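Local coordinates for protein NADH oxidase (PDB 6RVB) that probably reduces coenzyme A disulfide with electrons from NADH, using a bound FAD and a redox-active centre, at residues W208-V222 with V225-L239. Sequence-based numbering, arbitrary orientation.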
loop_
_atom_site.group_PDB
_atom_site.type_symbol
_atom_site.label_atom_id
_atom_site.label_comp_id
_atom_site.label_asym_id
_atom_site.label_seq_id
_atom_site.Cartn_x
_atom_site.Cartn_y
_atom_site.Cartn_z
ATOM N N TRP A 208 -24.114 -19.784 -8.583
ATOM C CA TRP A 208 -24.179 -20.856 -9.561
ATOM C C TRP A 208 -22.936 -20.703 -10.526
ATOM O O TRP A 208 -22.648 -19.673 -11.057
ATOM C CB TRP A 208 -25.440 -20.734 -10.490
ATOM C CG TRP A 208 -26.917 -21.295 -10.161
ATOM C CD1 TRP A 208 -27.997 -21.728 -11.075
ATOM C CD2 TRP A 208 -27.451 -21.427 -8.898
ATOM N NE1 TRP A 208 -29.150 -22.098 -10.362
ATOM C CE2 TRP A 208 -28.826 -21.924 -9.029
ATOM C CE3 TRP A 208 -26.934 -21.175 -7.649
ATOM C CZ2 TRP A 208 -29.605 -22.140 -7.932
ATOM C CZ3 TRP A 208 -27.724 -21.375 -6.560
ATOM C CH2 TRP A 208 -29.045 -21.862 -6.692
ATOM N N THR A 209 -22.258 -21.771 -10.844
ATOM C CA THR A 209 -21.136 -21.711 -11.713
ATOM C C THR A 209 -21.415 -22.580 -12.956
ATOM O O THR A 209 -22.323 -23.397 -12.956
ATOM C CB THR A 209 -20.085 -22.334 -10.894
ATOM O OG1 THR A 209 -19.213 -21.296 -10.496
ATOM C CG2 THR A 209 -19.378 -23.602 -11.612
ATOM N N GLY A 210 -20.645 -22.435 -14.013
ATOM C CA GLY A 210 -20.915 -23.189 -15.205
ATOM C C GLY A 210 -22.353 -23.254 -15.683
ATOM O O GLY A 210 -22.817 -24.284 -16.071
ATOM N N VAL A 211 -23.059 -22.143 -15.691
ATOM C CA VAL A 211 -24.482 -22.099 -15.944
ATOM C C VAL A 211 -24.690 -21.702 -17.405
ATOM O O VAL A 211 -23.982 -20.875 -17.947
ATOM C CB VAL A 211 -25.011 -21.031 -15.054
ATOM C CG1 VAL A 211 -26.455 -20.668 -15.355
ATOM C CG2 VAL A 211 -24.824 -21.440 -13.704
ATOM N N LYS A 212 -25.670 -22.292 -18.053
ATOM C CA LYS A 212 -25.968 -21.873 -19.384
ATOM C C LYS A 212 -27.266 -21.127 -19.270
ATOM O O LYS A 212 -28.293 -21.730 -19.287
ATOM C CB LYS A 212 -26.039 -23.080 -20.330
ATOM C CG LYS A 212 -25.716 -22.786 -21.812
ATOM C CD LYS A 212 -26.664 -21.763 -22.470
ATOM C CE LYS A 212 -26.312 -21.402 -23.907
ATOM N NZ LYS A 212 -25.954 -22.589 -24.715
ATOM N N VAL A 213 -27.263 -19.811 -19.105
ATOM C CA VAL A 213 -28.600 -19.195 -19.041
ATOM C C VAL A 213 -29.387 -19.316 -20.361
ATOM O O VAL A 213 -28.907 -18.935 -21.403
ATOM C CB VAL A 213 -28.543 -17.754 -18.590
ATOM C CG1 VAL A 213 -29.882 -17.119 -18.767
ATOM C CG2 VAL A 213 -28.086 -17.689 -17.166
ATOM N N GLU A 214 -30.593 -19.848 -20.334
ATOM C CA GLU A 214 -31.283 -20.135 -21.585
ATOM C C GLU A 214 -32.400 -19.205 -21.973
ATOM O O GLU A 214 -32.634 -19.028 -23.154
ATOM C CB GLU A 214 -31.808 -21.539 -21.588
ATOM C CG GLU A 214 -30.857 -22.583 -22.070
ATOM C CD GLU A 214 -31.117 -23.931 -21.383
ATOM O OE1 GLU A 214 -32.071 -24.026 -20.530
ATOM O OE2 GLU A 214 -30.350 -24.882 -21.699
ATOM N N ALA A 215 -33.113 -18.619 -21.017
ATOM C CA ALA A 215 -34.035 -17.535 -21.373
ATOM C C ALA A 215 -34.617 -16.873 -20.203
ATOM O O ALA A 215 -34.639 -17.473 -19.180
ATOM C CB ALA A 215 -35.111 -18.036 -22.190
ATOM N N PHE A 216 -35.103 -15.651 -20.386
ATOM C CA PHE A 216 -35.683 -14.933 -19.304
ATOM C C PHE A 216 -37.153 -15.071 -19.397
ATOM O O PHE A 216 -37.703 -14.636 -20.373
ATOM C CB PHE A 216 -35.270 -13.480 -19.333
ATOM C CG PHE A 216 -33.825 -13.291 -19.069
ATOM C CD1 PHE A 216 -33.248 -13.683 -17.867
ATOM C CD2 PHE A 216 -33.025 -12.735 -20.031
ATOM C CE1 PHE A 216 -31.944 -13.519 -17.632
ATOM C CE2 PHE A 216 -31.680 -12.556 -19.813
ATOM C CZ PHE A 216 -31.145 -12.950 -18.602
ATOM N N ARG A 217 -37.791 -15.669 -18.384
ATOM C CA ARG A 217 -39.213 -16.035 -18.543
ATOM C C ARG A 217 -40.139 -14.865 -18.189
ATOM O O ARG A 217 -39.942 -14.209 -17.181
ATOM C CB ARG A 217 -39.596 -17.387 -17.830
ATOM C CG ARG A 217 -40.962 -17.332 -17.136
ATOM C CD ARG A 217 -41.221 -18.431 -16.136
ATOM N NE ARG A 217 -40.549 -19.692 -16.443
ATOM C CZ ARG A 217 -40.479 -20.666 -15.545
ATOM N NH1 ARG A 217 -41.068 -20.432 -14.351
ATOM N NH2 ARG A 217 -39.847 -21.826 -15.820
ATOM N N GLY A 218 -41.131 -14.586 -19.029
ATOM C CA GLY A 218 -42.143 -13.630 -18.618
ATOM C C GLY A 218 -42.931 -13.217 -19.793
ATOM O O GLY A 218 -42.617 -13.655 -20.891
ATOM N N MET A 219 -43.948 -12.404 -19.538
ATOM C CA MET A 219 -44.823 -11.947 -20.600
ATOM C C MET A 219 -44.535 -10.505 -20.894
ATOM O O MET A 219 -45.437 -9.731 -21.141
ATOM C CB MET A 219 -46.310 -12.158 -20.246
ATOM C CG MET A 219 -46.883 -13.624 -20.621
ATOM S SD MET A 219 -46.630 -14.148 -22.418
ATOM C CE MET A 219 -47.596 -12.841 -23.288
ATOM N N GLY A 220 -43.251 -10.173 -20.879
ATOM C CA GLY A 220 -42.781 -8.802 -20.908
ATOM C C GLY A 220 -42.474 -8.221 -19.536
ATOM O O GLY A 220 -42.353 -7.010 -19.443
ATOM N N ARG A 221 -42.347 -9.061 -18.495
ATOM C CA ARG A 221 -42.035 -8.591 -17.155
ATOM C C ARG A 221 -40.791 -9.197 -16.616
ATOM O O ARG A 221 -39.923 -8.474 -16.139
ATOM C CB ARG A 221 -43.112 -8.950 -16.183
ATOM C CG ARG A 221 -43.577 -7.750 -15.422
ATOM C CD ARG A 221 -42.536 -7.123 -14.646
ATOM N NE ARG A 221 -42.834 -5.701 -14.706
ATOM C CZ ARG A 221 -42.119 -4.745 -14.124
ATOM N NH1 ARG A 221 -41.036 -5.080 -13.419
ATOM N NH2 ARG A 221 -42.495 -3.466 -14.248
ATOM N N VAL A 222 -40.697 -10.518 -16.672
ATOM C CA VAL A 222 -39.577 -11.265 -16.033
ATOM C C VAL A 222 -39.884 -11.539 -14.609
ATOM O O VAL A 222 -40.220 -10.669 -13.793
ATOM C CB VAL A 222 -38.114 -10.675 -16.123
ATOM C CG1 VAL A 222 -37.789 -9.897 -14.922
ATOM C CG2 VAL A 222 -37.132 -11.751 -16.162
ATOM N N VAL A 225 -35.883 -16.400 -15.565
ATOM C CA VAL A 225 -34.477 -17.046 -15.712
ATOM C C VAL A 225 -34.401 -18.562 -15.642
ATOM O O VAL A 225 -34.297 -19.131 -14.576
ATOM C CB VAL A 225 -33.174 -16.553 -14.785
ATOM C CG1 VAL A 225 -31.872 -16.881 -15.564
ATOM C CG2 VAL A 225 -33.125 -15.062 -14.503
ATOM N N GLU A 226 -34.364 -19.148 -16.830
ATOM C CA GLU A 226 -34.400 -20.533 -17.070
ATOM C C GLU A 226 -33.010 -20.878 -17.435
ATOM O O GLU A 226 -32.483 -20.303 -18.339
ATOM C CB GLU A 226 -35.336 -20.760 -18.244
ATOM C CG GLU A 226 -36.777 -20.449 -17.862
ATOM C CD GLU A 226 -37.823 -20.763 -18.915
ATOM O OE1 GLU A 226 -39.006 -20.432 -18.625
ATOM O OE2 GLU A 226 -37.471 -21.294 -20.003
ATOM N N THR A 227 -32.396 -21.807 -16.718
ATOM C CA THR A 227 -31.023 -22.209 -16.994
ATOM C C THR A 227 -30.892 -23.704 -17.166
ATOM O O THR A 227 -31.680 -24.441 -16.645
ATOM C CB THR A 227 -30.088 -21.788 -15.854
ATOM O OG1 THR A 227 -30.091 -22.785 -14.859
ATOM C CG2 THR A 227 -30.568 -20.596 -15.241
ATOM N N SER A 228 -29.864 -24.133 -17.896
ATOM C CA SER A 228 -29.373 -25.532 -17.912
ATOM C C SER A 228 -29.412 -26.209 -16.527
ATOM O O SER A 228 -29.517 -27.418 -16.423
ATOM C CB SER A 228 -27.921 -25.582 -18.396
ATOM O OG SER A 228 -27.068 -25.056 -17.399
ATOM N N GLU A 229 -29.294 -25.445 -15.452
ATOM C CA GLU A 229 -29.126 -26.054 -14.128
ATOM C C GLU A 229 -30.380 -25.900 -13.272
ATOM O O GLU A 229 -30.321 -25.994 -12.043
ATOM C CB GLU A 229 -27.935 -25.431 -13.365
ATOM C CG GLU A 229 -26.600 -25.386 -14.125
ATOM C CD GLU A 229 -25.893 -26.759 -14.200
ATOM O OE1 GLU A 229 -24.667 -26.772 -14.467
ATOM O OE2 GLU A 229 -26.557 -27.812 -14.001
ATOM N N GLY A 230 -31.524 -25.643 -13.873
ATOM C CA GLY A 230 -32.635 -25.303 -13.006
ATOM C C GLY A 230 -33.231 -23.952 -13.268
ATOM O O GLY A 230 -32.889 -23.290 -14.232
ATOM N N VAL A 231 -34.169 -23.549 -12.442
ATOM C CA VAL A 231 -34.891 -22.299 -12.739
ATOM C C VAL A 231 -34.841 -21.339 -11.600
ATOM O O VAL A 231 -35.346 -21.672 -10.534
ATOM C CB VAL A 231 -36.370 -22.490 -13.020
ATOM C CG1 VAL A 231 -37.177 -21.159 -12.773
ATOM C CG2 VAL A 231 -36.495 -22.924 -14.441
ATOM N N VAL A 232 -34.238 -20.163 -11.814
ATOM C CA VAL A 232 -34.074 -19.213 -10.728
ATOM C C VAL A 232 -35.225 -18.259 -10.752
ATOM O O VAL A 232 -35.446 -17.547 -11.688
ATOM C CB VAL A 232 -32.808 -18.383 -10.842
ATOM C CG1 VAL A 232 -32.760 -17.375 -9.737
ATOM C CG2 VAL A 232 -31.574 -19.272 -10.802
ATOM N N PRO A 233 -36.009 -18.232 -9.710
ATOM C CA PRO A 233 -37.004 -17.178 -9.831
ATOM C C PRO A 233 -36.381 -15.825 -9.486
ATOM O O PRO A 233 -35.567 -15.745 -8.558
ATOM C CB PRO A 233 -38.034 -17.610 -8.800
ATOM C CG PRO A 233 -37.349 -18.478 -7.869
ATOM C CD PRO A 233 -36.285 -19.154 -8.594
ATOM N N ALA A 234 -36.775 -14.786 -10.202
ATOM C CA ALA A 234 -36.197 -13.455 -10.003
ATOM C C ALA A 234 -37.032 -12.297 -10.608
ATOM O O ALA A 234 -37.373 -12.341 -11.771
ATOM C CB ALA A 234 -34.889 -13.462 -10.620
ATOM N N ASP A 235 -37.352 -11.249 -9.856
ATOM C CA ASP A 235 -38.139 -10.120 -10.451
ATOM C C ASP A 235 -37.289 -8.923 -10.865
ATOM O O ASP A 235 -37.805 -7.929 -11.393
ATOM C CB ASP A 235 -39.156 -9.608 -9.497
ATOM C CG ASP A 235 -38.567 -9.364 -8.149
ATOM O OD1 ASP A 235 -38.416 -10.356 -7.321
ATOM O OD2 ASP A 235 -38.246 -8.169 -7.963
ATOM N N LEU A 236 -35.988 -9.034 -10.586
ATOM C CA LEU A 236 -35.002 -8.133 -11.073
ATOM C C LEU A 236 -33.764 -8.932 -11.456
ATOM O O LEU A 236 -33.193 -9.668 -10.610
ATOM C CB LEU A 236 -34.700 -7.085 -10.000
ATOM C CG LEU A 236 -33.386 -6.335 -9.690
ATOM C CD1 LEU A 236 -32.638 -6.149 -10.858
ATOM C CD2 LEU A 236 -33.711 -5.028 -9.239
ATOM N N VAL A 237 -33.370 -8.773 -12.728
ATOM C CA VAL A 237 -32.147 -9.312 -13.247
ATOM C C VAL A 237 -31.253 -8.206 -13.811
ATOM O O VAL A 237 -31.738 -7.381 -14.600
ATOM C CB VAL A 237 -32.348 -10.551 -14.226
ATOM C CG1 VAL A 237 -33.742 -11.048 -14.221
ATOM C CG2 VAL A 237 -31.848 -10.335 -15.607
ATOM N N LEU A 238 -29.974 -8.214 -13.345
ATOM C CA LEU A 238 -28.839 -7.396 -13.812
ATOM C C LEU A 238 -27.930 -8.176 -14.775
ATOM O O LEU A 238 -27.446 -9.261 -14.432
ATOM C CB LEU A 238 -27.965 -6.967 -12.642
ATOM C CG LEU A 238 -26.786 -6.008 -12.942
ATOM C CD1 LEU A 238 -27.192 -4.681 -13.340
ATOM C CD2 LEU A 238 -25.972 -5.754 -11.757
ATOM N N LEU A 239 -27.676 -7.633 -15.968
ATOM C CA LEU A 239 -26.833 -8.270 -16.984
ATOM C C LEU A 239 -25.459 -7.678 -16.810
ATOM O O LEU A 239 -25.192 -6.555 -17.161
ATOM C CB LEU A 239 -27.373 -7.937 -18.392
ATOM C CG LEU A 239 -28.716 -8.599 -18.698
ATOM C CD1 LEU A 239 -29.095 -8.327 -20.065
ATOM C CD2 LEU A 239 -28.752 -10.085 -18.428
#
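A classic beta bulge joins Glu214 and Ala215 to Glu226 where antiparallel strands 213-215 and 226-227 pair in the NAD-binding domain. Both amides converge on one carbonyl: Glu214 N lies 2.8 Å and Ala215 N 3.2 Å from Glu226 O, each in the carbonyl plane. Glu226 N answers Ala215 O at 2.9 Å. On the face of the sheet that carries Ala215 and Glu226, the side chains of Arg217 and Glu226 meet at about a right angle, and NE points at the anti lone pair of Glu226 OE1 (2.8 Å), which sits in the guanidinium plane although the two planar groups are turned 71° apart; Arg217 NH2 adds a weak bond to the same oxygen. A methionine in place of Arg217 would probably leave the Glu226 carboxylate without its charged mate and free to swing.

This small three-stranded antiparallel sheet, completed by strand 230-231, is the beta-meander of a Rossmann-type domain, leading into strand 236-239 of the central parallel sheet. On its buried side, the Phe216 ring, turned inward with CG anti to the carbonyl carbon (chi1 -67°), takes Val225 CG2 at its edge, CD1 to CG2 being 3.6 Å, while its CZ reaches Leu239 CD2 at 3.7 Å. Val213, close to the bound NAD, adds CG1 against Val225 CG1. Beyond the bulge, Lys212 N bonds Ser228 OG at 3.2 Å, at the type I turn Thr227-Gly230.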